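Local coordinates for envelope glycoprotein E (Human herpesvirus 1, PDB 2GIY), which pairs with gI to spread virus from cell to cell and to bind the Fc part of host IgG, here as the C-terminal domain of its ectodomain, at residues V13-P18 with C148-N153; S46-W51 with V152-H157. One frame throughout, in Å; residues are numbered along the deposited sequence.

Interaction 1. Residues V13-P18 with C148-N153; sequences VRMETP and CVVYVN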
loop_
_atom_site.group_PDB
_atom_site.type_symbol
_atom_site.label_atom_id
_atom_site.label_comp_id
_atom_site.label_asym_id
_atom_site.label_seq_id
_atom_site.Cartn_x
_atom_site.Cartn_y
_atom_site.Cartn_z
ATOM N N VAL A 13 -8.389 1.892 -1.920
ATOM C CA VAL A 13 -7.720 3.048 -1.345
ATOM C C VAL A 13 -6.226 2.782 -1.267
ATOM O O VAL A 13 -5.796 1.740 -0.767
ATOM C CB VAL A 13 -8.241 3.367 0.070
ATOM C CG1 VAL A 13 -7.532 4.611 0.614
ATOM C CG2 VAL A 13 -9.749 3.587 0.037
ATOM N N ARG A 14 -5.439 3.724 -1.775
ATOM C CA ARG A 14 -3.988 3.603 -1.765
ATOM C C ARG A 14 -3.433 4.786 -0.979
ATOM O O ARG A 14 -3.860 5.919 -1.183
ATOM C CB ARG A 14 -3.449 3.616 -3.200
ATOM C CG ARG A 14 -1.994 3.185 -3.316
ATOM C CD ARG A 14 -1.529 3.052 -4.767
ATOM N NE ARG A 14 -1.284 4.341 -5.412
ATOM C CZ ARG A 14 -2.227 5.120 -5.934
ATOM N NH1 ARG A 14 -3.500 4.750 -5.900
ATOM N NH2 ARG A 14 -1.896 6.276 -6.491
ATOM N N MET A 15 -2.500 4.515 -0.069
ATOM C CA MET A 15 -1.896 5.561 0.749
ATOM C C MET A 15 -0.374 5.551 0.639
ATOM O O MET A 15 0.247 4.489 0.564
ATOM C CB MET A 15 -2.291 5.385 2.218
ATOM C CG MET A 15 -1.767 6.483 3.134
ATOM S SD MET A 15 -2.044 6.133 4.889
ATOM C CE MET A 15 -3.829 6.063 4.934
ATOM N N GLU A 16 0.215 6.740 0.638
ATOM C CA GLU A 16 1.664 6.887 0.547
ATOM C C GLU A 16 2.137 7.982 1.492
ATOM O O GLU A 16 1.526 9.044 1.579
ATOM C CB GLU A 16 2.071 7.254 -0.884
ATOM C CG GLU A 16 1.967 6.123 -1.895
ATOM C CD GLU A 16 3.171 5.200 -1.861
ATOM O OE1 GLU A 16 4.300 5.691 -2.074
ATOM O OE2 GLU A 16 2.992 3.985 -1.623
ATOM N N THR A 17 3.223 7.718 2.207
ATOM C CA THR A 17 3.789 8.703 3.119
ATOM C C THR A 17 5.106 8.222 3.695
ATOM O O THR A 17 5.318 7.024 3.851
ATOM C CB THR A 17 2.857 9.000 4.312
ATOM O OG1 THR A 17 3.516 9.907 5.210
ATOM C CG2 THR A 17 2.525 7.715 5.063
ATOM N N PRO A 18 6.022 9.156 3.988
ATOM C CA PRO A 18 7.308 8.759 4.566
ATOM C C PRO A 18 6.986 8.155 5.930
ATOM O O PRO A 18 5.975 8.515 6.542
ATOM C CB PRO A 18 8.051 10.086 4.682
ATOM C CG PRO A 18 7.525 10.860 3.516
ATOM C CD PRO A 18 6.044 10.569 3.573
ATOM N N CYS A 148 -2.357 6.849 10.299
ATOM C CA CYS A 148 -3.439 7.417 9.517
ATOM C C CYS A 148 -4.167 6.198 8.973
ATOM O O CYS A 148 -3.569 5.377 8.276
ATOM C CB CYS A 148 -2.899 8.277 8.374
ATOM S SG CYS A 148 -4.223 9.056 7.403
ATOM N N VAL A 149 -5.445 6.066 9.319
ATOM C CA VAL A 149 -6.237 4.926 8.883
ATOM C C VAL A 149 -7.445 5.366 8.065
ATOM O O VAL A 149 -8.182 6.265 8.465
ATOM C CB VAL A 149 -6.746 4.111 10.095
ATOM C CG1 VAL A 149 -7.457 2.854 9.618
ATOM C CG2 VAL A 149 -5.577 3.761 11.016
ATOM N N VAL A 150 -7.648 4.728 6.920
ATOM C CA VAL A 150 -8.783 5.081 6.088
ATOM C C VAL A 150 -9.848 3.999 6.079
ATOM O O VAL A 150 -9.597 2.865 5.666
ATOM C CB VAL A 150 -8.356 5.356 4.635
ATOM C CG1 VAL A 150 -9.564 5.815 3.817
ATOM C CG2 VAL A 150 -7.263 6.422 4.608
ATOM N N TYR A 151 -11.040 4.362 6.539
ATOM C CA TYR A 151 -12.163 3.441 6.551
ATOM C C TYR A 151 -13.102 3.753 5.400
ATOM O O TYR A 151 -13.249 4.907 4.999
ATOM C CB TYR A 151 -12.990 3.560 7.834
ATOM C CG TYR A 151 -12.298 3.129 9.100
ATOM C CD1 TYR A 151 -11.382 3.966 9.735
ATOM C CD2 TYR A 151 -12.567 1.886 9.672
ATOM C CE1 TYR A 151 -10.748 3.576 10.917
ATOM C CE2 TYR A 151 -11.940 1.485 10.853
ATOM C CZ TYR A 151 -11.034 2.334 11.468
ATOM O OH TYR A 151 -10.421 1.951 12.641
ATOM N N VAL A 152 -13.718 2.706 4.870
ATOM C CA VAL A 152 -14.724 2.830 3.824
ATOM C C VAL A 152 -15.816 1.903 4.344
ATOM O O VAL A 152 -15.580 0.711 4.541
ATOM C CB VAL A 152 -14.233 2.331 2.461
ATOM C CG1 VAL A 152 -15.418 2.226 1.500
ATOM C CG2 VAL A 152 -13.182 3.288 1.900
ATOM N N ASN A 153 -16.998 2.457 4.592
ATOM C CA ASN A 153 -18.111 1.678 5.127
ATOM C C ASN A 153 -17.698 0.974 6.415
ATOM O O ASN A 153 -17.997 -0.202 6.623
ATOM C CB ASN A 153 -18.609 0.655 4.105
ATOM C CG ASN A 153 -19.231 1.310 2.891
ATOM O OD1 ASN A 153 -19.847 2.377 2.995
ATOM N ND2 ASN A 153 -19.090 0.674 1.736
#
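Met-15 and Val-13 reach across the interior of an Ig V-type beta sandwich to Cys-148, Val-150 and Val-152. Strand 11-16 pairs with strand 34-39 in one layer, while strand 144-152 lies within the other, and no hydrogen bond joins the two segments. Their axes run nearly antiparallel, at 171°, and come within 9.1 Å, a spacing bridged by side chains from both strands, one of which also meets a backbone carbonyl.

The tight part is the end of Met-15. Its chain is extended as far as SD and then bends at chi3 (-62°), which carries CE in between Cys-148 and Val-150. Met-15 CE sits 3.5 Å from Val-150 CG2, closer than carbons usually come. The same Met-15 CE is 3.4 Å from the carbonyl oxygen Cys-148 O. On its other branch, Val-150 CG1 is 4.0 Å from Val-13 CG1, a more relaxed contact. Ile-35, from the strand beside 11-16, touches Val-13, Met-15 and Val-150. Cys-148 also packs on Trp-51, and the pair probably corresponds to the F-strand cysteine and C-strand tryptophan of V domains.

The outward side of strand 11-16 is quite different. Arg-14 and Glu-16 alternate with the two inward residues; Glu-16 is exposed, whereas the guanidinium of Arg-14 forms a salt bridge with Glu-67 of the second subunit. At the hairpin end the packing is light: the side chains of Val-13 and Val-152 run opposite ways and touch by single methyls, Val-13 CG2 and Val-152 CG2 at 3.9 Å.

Interaction 2. Residues S46-W51 with V152-H157; sequences SMDVVW and VNDHIH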
loop_
_atom_site.group_PDB
_atom_site.type_symbol
_atom_site.label_atom_id
_atom_site.label_comp_id
_atom_site.label_asym_id
_atom_site.label_seq_id
_atom_site.Cartn_x
_atom_site.Cartn_y
_atom_site.Cartn_z
ATOM N N SER A 46 -19.390 5.468 2.540
ATOM C CA SER A 46 -18.982 6.480 3.502
ATOM C C SER A 46 -17.480 6.288 3.661
ATOM O O SER A 46 -16.952 5.217 3.364
ATOM C CB SER A 46 -19.676 6.267 4.848
ATOM O OG SER A 46 -19.231 5.070 5.465
ATOM N N MET A 47 -16.783 7.325 4.104
ATOM C CA MET A 47 -15.343 7.215 4.298
ATOM C C MET A 47 -14.926 8.015 5.512
ATOM O O MET A 47 -15.514 9.055 5.811
ATOM C CB MET A 47 -14.585 7.718 3.059
ATOM C CG MET A 47 -13.071 7.568 3.157
ATOM S SD MET A 47 -12.196 7.978 1.629
ATOM C CE MET A 47 -12.017 9.757 1.810
ATOM N N ASP A 48 -13.923 7.512 6.227
ATOM C CA ASP A 48 -13.400 8.197 7.397
ATOM C C ASP A 48 -11.876 8.143 7.365
ATOM O O ASP A 48 -11.292 7.067 7.236
ATOM C CB ASP A 48 -13.896 7.534 8.686
ATOM C CG ASP A 48 -15.402 7.552 8.814
ATOM O OD1 ASP A 48 -15.965 8.641 9.046
ATOM O OD2 ASP A 48 -16.021 6.475 8.680
ATOM N N VAL A 49 -11.232 9.302 7.450
ATOM C CA VAL A 49 -9.776 9.350 7.484
ATOM C C VAL A 49 -9.485 9.639 8.947
ATOM O O VAL A 49 -9.782 10.720 9.454
ATOM C CB VAL A 49 -9.217 10.462 6.581
ATOM C CG1 VAL A 49 -7.703 10.565 6.756
ATOM C CG2 VAL A 49 -9.560 10.156 5.122
ATOM N N VAL A 50 -8.909 8.656 9.625
ATOM C CA VAL A 50 -8.645 8.768 11.051
ATOM C C VAL A 50 -7.180 8.839 11.423
ATOM O O VAL A 50 -6.369 8.057 10.927
ATOM C CB VAL A 50 -9.258 7.555 11.807
ATOM C CG1 VAL A 50 -8.942 7.641 13.292
ATOM C CG2 VAL A 50 -10.762 7.499 11.580
ATOM N N TRP A 51 -6.848 9.782 12.302
ATOM C CA TRP A 51 -5.486 9.923 12.794
ATOM C C TRP A 51 -5.455 9.413 14.227
ATOM O O TRP A 51 -6.285 9.800 15.051
ATOM C CB TRP A 51 -5.014 11.386 12.781
ATOM C CG TRP A 51 -4.516 11.847 11.449
ATOM C CD1 TRP A 51 -5.207 12.577 10.522
ATOM C CD2 TRP A 51 -3.226 11.589 10.879
ATOM N NE1 TRP A 51 -4.425 12.788 9.412
ATOM C CE2 TRP A 51 -3.205 12.194 9.604
ATOM C CE3 TRP A 51 -2.086 10.906 11.325
ATOM C CZ2 TRP A 51 -2.086 12.134 8.760
ATOM C CZ3 TRP A 51 -0.967 10.844 10.482
ATOM C CH2 TRP A 51 -0.980 11.457 9.217
ATOM N N VAL A 152 -13.718 2.706 4.870
ATOM C CA VAL A 152 -14.724 2.830 3.824
ATOM C C VAL A 152 -15.816 1.903 4.344
ATOM O O VAL A 152 -15.580 0.711 4.541
ATOM C CB VAL A 152 -14.233 2.331 2.461
ATOM C CG1 VAL A 152 -15.418 2.226 1.500
ATOM C CG2 VAL A 152 -13.182 3.288 1.900
ATOM N N ASN A 153 -16.998 2.457 4.592
ATOM C CA ASN A 153 -18.111 1.678 5.127
ATOM C C ASN A 153 -17.698 0.974 6.415
ATOM O O ASN A 153 -17.997 -0.202 6.623
ATOM C CB ASN A 153 -18.609 0.655 4.105
ATOM C CG ASN A 153 -19.231 1.310 2.891
ATOM O OD1 ASN A 153 -19.847 2.377 2.995
ATOM N ND2 ASN A 153 -19.090 0.674 1.736
ATOM N N ASP A 154 -16.986 1.710 7.260
ATOM C CA ASP A 154 -16.525 1.222 8.559
ATOM C C ASP A 154 -15.508 0.078 8.561
ATOM O O ASP A 154 -15.347 -0.605 9.572
ATOM C CB ASP A 154 -17.736 0.846 9.418
ATOM C CG ASP A 154 -18.731 1.989 9.548
ATOM O OD1 ASP A 154 -18.330 3.084 9.995
ATOM O OD2 ASP A 154 -19.915 1.792 9.196
ATOM N N HIS A 155 -14.820 -0.127 7.440
ATOM C CA HIS A 155 -13.793 -1.169 7.343
ATOM C C HIS A 155 -12.506 -0.535 6.827
ATOM O O HIS A 155 -12.527 0.236 5.868
ATOM C CB HIS A 155 -14.233 -2.292 6.393
ATOM C CG HIS A 155 -13.155 -3.294 6.098
ATOM N ND1 HIS A 155 -12.506 -4.005 7.086
ATOM C CD2 HIS A 155 -12.608 -3.697 4.926
ATOM C CE1 HIS A 155 -11.605 -4.800 6.536
ATOM N NE2 HIS A 155 -11.646 -4.633 5.226
ATOM N N ILE A 156 -11.382 -0.850 7.460
ATOM C CA ILE A 156 -10.110 -0.278 7.032
ATOM C C ILE A 156 -9.742 -0.703 5.610
ATOM O O ILE A 156 -9.683 -1.896 5.305
ATOM C CB ILE A 156 -8.956 -0.689 7.979
ATOM C CG1 ILE A 156 -9.203 -0.124 9.379
ATOM C CG2 ILE A 156 -7.624 -0.185 7.427
ATOM C CD1 ILE A 156 -8.141 -0.540 10.402
ATOM N N HIS A 157 -9.503 0.280 4.743
ATOM C CA HIS A 157 -9.117 0.011 3.359
ATOM C C HIS A 157 -7.667 0.373 3.077
ATOM O O HIS A 157 -7.118 0.012 2.039
ATOM C CB HIS A 157 -10.037 0.752 2.386
ATOM C CG HIS A 157 -11.349 0.068 2.178
ATOM N ND1 HIS A 157 -11.866 -0.189 0.927
ATOM C CD2 HIS A 157 -12.229 -0.456 3.064
ATOM C CE1 HIS A 157 -13.006 -0.844 1.051
ATOM N NE2 HIS A 157 -13.249 -1.020 2.337
HETATM O O HOH W 1 -16.488 4.773 6.689
HETATM O O HOH W 2 -21.887 3.113 4.462
#
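Asn-153 OD1 is gripped by two donors: the backbone N of Ser-46, 3.2 Å from it, and water 2, which donates at 2.6 Å to the same OD1. Chi1 (-66°) sets CG of Asn-153 beside its own backbone N, and chi2 (-33°) then turns OD1 to Ser-46 N. The N-H of Ser-46 points fairly straight at OD1 (162°), though the donor stands well above the carbonyl plane. In return Asn-153 N donates to Ser-46 O at 3.0 Å, and the same oxygen takes a CA-H contact from Val-152.

Asn-153 and Asp-154 are the two central residues of a type I' turn, the tight two-residue connection of a beta hairpin, here joining strands 144-152 and 155-165; both have the positive phi angles that this turn requires. At its first residue, Val-152 makes an antiparallel non-hydrogen-bonded pair with Met-47 of strand 45-54. Val-152 CB also sits over the centre of the His-157 ring, 3.4 Å above its plane.

Water 1 links the turn to strand 45-54 again. It donates to Asp-48 OD2 at 2.7 Å, accepts from Asp-154 N and is hydrogen-bonded to Ser-46 OG. That bond to OD2, with one from Ser-99 OG to OD1, may help Asp-48 bear its charge near Asp-154: Asp-48 OD2 lies 4.3 Å from Asp-154 OD1.

From the N terminus, the chain passes 13-18 in one layer of the sandwich, then 46-51 in the other, and about a hundred residues later reaches the hairpin that serves both contacts. Interaction 1 closes a loop of 129 residues and interaction 2 one of 100. The loops interleave instead of nesting cleanly, since 13-18 precedes 46-51 and 148-153 runs into 152-157, with Val-152 and Asn-153 common to both. Interaction 1 ties layer to layer; interaction 2 works within one sheet, where strand 144-152 lies between 45-54 and 155-165. Backbone bonds of Val-149 with Val-50 and of Val-150 with His-157 connect the two sites.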